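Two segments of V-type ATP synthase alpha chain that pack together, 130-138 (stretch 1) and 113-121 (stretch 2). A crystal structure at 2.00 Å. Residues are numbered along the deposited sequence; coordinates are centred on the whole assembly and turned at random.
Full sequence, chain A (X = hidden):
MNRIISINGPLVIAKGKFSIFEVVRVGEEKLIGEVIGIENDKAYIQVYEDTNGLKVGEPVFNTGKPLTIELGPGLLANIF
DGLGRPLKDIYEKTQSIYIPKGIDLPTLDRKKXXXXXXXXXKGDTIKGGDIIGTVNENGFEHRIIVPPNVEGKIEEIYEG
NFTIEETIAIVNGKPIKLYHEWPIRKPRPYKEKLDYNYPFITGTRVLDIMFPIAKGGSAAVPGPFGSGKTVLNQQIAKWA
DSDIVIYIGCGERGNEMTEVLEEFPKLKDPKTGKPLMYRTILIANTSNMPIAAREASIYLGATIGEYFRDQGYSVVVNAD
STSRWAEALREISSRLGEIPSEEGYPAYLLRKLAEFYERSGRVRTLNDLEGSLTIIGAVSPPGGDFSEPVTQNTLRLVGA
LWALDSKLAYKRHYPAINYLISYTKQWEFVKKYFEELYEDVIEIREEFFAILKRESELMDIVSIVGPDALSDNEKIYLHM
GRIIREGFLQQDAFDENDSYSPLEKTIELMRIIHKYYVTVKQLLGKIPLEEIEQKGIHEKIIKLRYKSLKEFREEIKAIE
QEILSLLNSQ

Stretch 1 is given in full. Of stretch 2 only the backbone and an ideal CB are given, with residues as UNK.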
# COMPACT_ATOMS: atom_id res chain seq x y z
N ASP A 130 -29.30 -44.80 14.51
CA ASP A 130 -30.60 -45.07 15.12
C ASP A 130 -30.64 -44.66 16.59
O ASP A 130 -29.64 -44.76 17.30
CB ASP A 130 -30.97 -46.55 15.00
CG ASP A 130 -31.44 -46.93 13.61
OD1 ASP A 130 -31.83 -46.03 12.84
OD2 ASP A 130 -31.43 -48.14 13.29
N ILE A 131 -31.81 -44.19 17.04
CA ILE A 131 -32.01 -43.87 18.45
C ILE A 131 -32.31 -45.15 19.23
O ILE A 131 -33.36 -45.77 19.05
CB ILE A 131 -33.18 -42.88 18.63
CG1 ILE A 131 -32.89 -41.57 17.89
CG2 ILE A 131 -33.42 -42.60 20.10
CD1 ILE A 131 -34.04 -40.59 17.90
N ILE A 132 -31.37 -45.56 20.08
CA ILE A 132 -31.51 -46.80 20.84
C ILE A 132 -32.24 -46.55 22.16
O ILE A 132 -32.76 -47.49 22.78
CB ILE A 132 -30.14 -47.47 21.07
CG1 ILE A 132 -30.31 -48.94 21.47
CG2 ILE A 132 -29.31 -46.70 22.10
CD1 ILE A 132 -29.01 -49.71 21.52
N GLY A 133 -32.28 -45.29 22.59
CA GLY A 133 -32.95 -44.92 23.82
C GLY A 133 -32.76 -43.45 24.16
O GLY A 133 -32.14 -42.71 23.40
N THR A 134 -33.29 -43.02 25.30
CA THR A 134 -33.17 -41.63 25.73
C THR A 134 -32.63 -41.49 27.15
O THR A 134 -32.79 -42.39 27.98
CB THR A 134 -34.51 -40.87 25.63
OG1 THR A 134 -35.50 -41.52 26.43
CG2 THR A 134 -34.98 -40.80 24.18
N VAL A 135 -31.98 -40.36 27.42
CA VAL A 135 -31.50 -40.03 28.75
C VAL A 135 -31.96 -38.61 29.11
O VAL A 135 -31.73 -37.68 28.34
CB VAL A 135 -29.97 -40.09 28.83
CG1 VAL A 135 -29.47 -39.50 30.14
CG2 VAL A 135 -29.48 -41.52 28.69
N ASN A 136 -32.61 -38.45 30.25
CA ASN A 136 -32.95 -37.11 30.72
C ASN A 136 -31.71 -36.40 31.25
O ASN A 136 -31.15 -36.80 32.27
CB ASN A 136 -34.04 -37.14 31.78
CG ASN A 136 -34.37 -35.76 32.32
OD1 ASN A 136 -35.14 -35.01 31.71
ND2 ASN A 136 -33.79 -35.41 33.46
N GLU A 137 -31.28 -35.36 30.55
CA GLU A 137 -30.14 -34.57 30.99
C GLU A 137 -30.64 -33.22 31.50
O GLU A 137 -30.67 -32.23 30.76
CB GLU A 137 -29.14 -34.39 29.84
CG GLU A 137 -27.78 -33.85 30.27
CD GLU A 137 -26.73 -33.98 29.18
OE1 GLU A 137 -27.08 -34.46 28.07
OE2 GLU A 137 -25.56 -33.61 29.42
N ASN A 138 -31.05 -33.19 32.77
CA ASN A 138 -31.59 -32.00 33.43
C ASN A 138 -32.70 -31.30 32.65
O ASN A 138 -32.69 -30.07 32.50
CB ASN A 138 -30.48 -31.02 33.80
CG ASN A 138 -29.55 -31.57 34.87
OD1 ASN A 138 -29.88 -31.56 36.06
ND2 ASN A 138 -28.38 -32.04 34.45
N UNK A 113 -24.46 -40.52 37.42
CA UNK A 113 -25.37 -41.62 37.13
C UNK A 113 -26.55 -41.17 36.29
O UNK A 113 -27.32 -40.30 36.70
CB UNK A 113 -25.87 -42.25 38.43
N UNK A 114 -26.70 -41.77 35.11
CA UNK A 114 -27.77 -41.40 34.19
C UNK A 114 -28.89 -42.43 34.18
O UNK A 114 -28.65 -43.61 34.46
CB UNK A 114 -27.21 -41.23 32.78
N UNK A 115 -30.11 -42.00 33.86
CA UNK A 115 -31.21 -42.94 33.68
C UNK A 115 -31.49 -43.16 32.20
O UNK A 115 -31.95 -42.25 31.50
CB UNK A 115 -32.47 -42.44 34.39
N UNK A 116 -31.21 -44.37 31.73
CA UNK A 116 -31.39 -44.72 30.32
C UNK A 116 -32.71 -45.46 30.08
O UNK A 116 -32.97 -46.50 30.69
CB UNK A 116 -30.22 -45.58 29.84
N UNK A 117 -33.54 -44.90 29.20
CA UNK A 117 -34.80 -45.52 28.83
C UNK A 117 -34.73 -46.00 27.38
O UNK A 117 -34.67 -45.19 26.46
CB UNK A 117 -35.96 -44.54 29.02
N UNK A 118 -34.75 -47.33 27.17
CA UNK A 118 -34.58 -47.90 25.83
C UNK A 118 -35.77 -47.62 24.92
O UNK A 118 -36.89 -47.47 25.40
CB UNK A 118 -34.36 -49.41 25.93
N UNK A 119 -35.52 -47.55 23.62
CA UNK A 119 -36.58 -47.34 22.64
C UNK A 119 -36.61 -48.49 21.65
O UNK A 119 -37.40 -48.50 20.71
CB UNK A 119 -36.39 -46.01 21.91
N UNK A 120 -35.73 -49.46 21.88
CA UNK A 120 -35.68 -50.65 21.05
C UNK A 120 -35.82 -51.88 21.94
O UNK A 120 -35.56 -51.82 23.14
CB UNK A 120 -34.38 -50.70 20.24
N UNK A 121 -36.24 -52.99 21.35
CA UNK A 121 -36.37 -54.24 22.08
C UNK A 121 -35.29 -55.22 21.66
O UNK A 121 -34.66 -55.06 20.61
CB UNK A 121 -37.76 -54.85 21.86

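The two segments run antiparallel, strand 131-137 beside the strand that ends at 118, and three backbone hydrogen bonds join them. The N atom of 117 donates to Thr134 O (2.9 Å), Thr134 N donates to the O atom of 117 (2.8 Å), and the N atom of 119 donates to Ile132 O (2.9 Å).

At position 113 the ideal CB finds nothing of stretch 1 nearby, so almost any residue would do; it is Val113. Position 114 points its CB toward stretch 1, 3.9 Å from Val135 CG1, with the aliphatic part of Glu137 farther along the same side. A large apolar or aromatic side chain could span both. The residue is Trp114, chi1 m, whose CE3 lies 3.6 Å from Val135 CG1 and whose CZ3 lies 3.7 Å from Glu137 CG; Asn136 O meets the ring at its edge.

Position 115 directs its CB sideways into space free of stretch 1, which suits a polar or charged residue. It is Glu115; a water accepts from Glu115 N (2.9 Å) and donates to Asn136 O (2.8 Å), bridging the strands where a direct bond is absent.

At 116 the CB shares a face with Val135, 4.3 Å from Val135 CG2. Gly133 leaves a gap farther along, so a long apolar or flat aromatic side chain fits as well as a branched aliphatic one. Phe116, chi1 t, uses the gap: its CE1 comes within 3.5 Å of Gly133 CA and its CZ within 4.0 Å of Ile132 CG2, while Val135 CG2 meets the ring edge.

Position 117 lies on the face bearing Thr134, in the hydrogen-bonded pair. Beta-branched residues suit the extended backbone, phi/psi -111/112. Ile117 has its CB 4.0 Å from Thr134 OG1.

At 118 the CB points away and phi is -69°, compatible with proline among many residues; the amide is not bonded to stretch 1, so proline forfeits no hydrogen bond to it. Pro118 sets its CA 3.6 Å from Ile132 O.

The CB of 119 points toward stretch 1, and an ideal CB there lies 4.1 Å from Gly133 CA. Stretch 1 offers no partner beyond, so a short polar side chain or a long flexible one would serve. Lys119 leads its end away from stretch 1.

At 120 the CB points toward stretch 1, near the Ile131 and Ile132 carbonyls, and the carboxylate of Asp130 invites a basic residue, though a polar one would fit. Lys120 packs its CG 3.8 Å from Ile131 O; its NZ stays 4.5 Å from Asp130 OD2, beyond a salt bridge. Position 121 is out of reach of stretch 1, which sets no preference; it is Lys121.

Stretch 2 113-121: VWEFIPKKK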
# COMPACT_ATOMS: atom_id res chain seq x y z
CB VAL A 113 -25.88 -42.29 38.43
CG1 VAL A 113 -26.88 -43.37 38.10
CG2 VAL A 113 -24.72 -42.87 39.22
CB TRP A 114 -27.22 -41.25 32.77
CG TRP A 114 -26.12 -40.24 32.68
CD1 TRP A 114 -24.78 -40.48 32.60
CD2 TRP A 114 -26.27 -38.82 32.66
NE1 TRP A 114 -24.09 -39.29 32.53
CE2 TRP A 114 -24.99 -38.26 32.56
CE3 TRP A 114 -27.38 -37.96 32.70
CZ2 TRP A 114 -24.77 -36.88 32.51
CZ3 TRP A 114 -27.17 -36.60 32.66
CH2 TRP A 114 -25.88 -36.07 32.56
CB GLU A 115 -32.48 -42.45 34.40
CG GLU A 115 -33.64 -43.43 34.31
CD GLU A 115 -34.75 -43.13 35.29
OE1 GLU A 115 -34.91 -43.90 36.27
OE2 GLU A 115 -35.47 -42.13 35.10
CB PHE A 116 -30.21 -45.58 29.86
CG PHE A 116 -30.34 -46.10 28.46
CD1 PHE A 116 -30.24 -45.24 27.38
CD2 PHE A 116 -30.56 -47.45 28.22
CE1 PHE A 116 -30.35 -45.71 26.08
CE2 PHE A 116 -30.68 -47.93 26.93
CZ PHE A 116 -30.58 -47.06 25.86
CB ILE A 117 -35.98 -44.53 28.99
CG1 ILE A 117 -36.07 -44.03 30.44
CG2 ILE A 117 -37.29 -45.17 28.56
CD1 ILE A 117 -37.10 -42.94 30.65
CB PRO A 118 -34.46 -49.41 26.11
CG PRO A 118 -35.21 -49.61 27.38
CD PRO A 118 -34.96 -48.37 28.19
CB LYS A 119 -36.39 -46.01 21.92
CG LYS A 119 -36.68 -44.79 22.78
CD LYS A 119 -38.07 -44.89 23.40
CE LYS A 119 -38.44 -43.63 24.16
NZ LYS A 119 -39.83 -43.70 24.69
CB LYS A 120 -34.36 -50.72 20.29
CG LYS A 120 -34.05 -49.50 19.44
CD LYS A 120 -35.08 -49.29 18.35
CE LYS A 120 -34.53 -49.66 16.98
NZ LYS A 120 -35.09 -48.80 15.90
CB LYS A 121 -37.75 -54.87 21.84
CG LYS A 121 -38.91 -54.05 22.36
CD LYS A 121 -40.23 -54.73 22.07
CE LYS A 121 -41.40 -53.96 22.65
NZ LYS A 121 -42.70 -54.63 22.35
O HOH W 1 -30.87 -39.23 33.61
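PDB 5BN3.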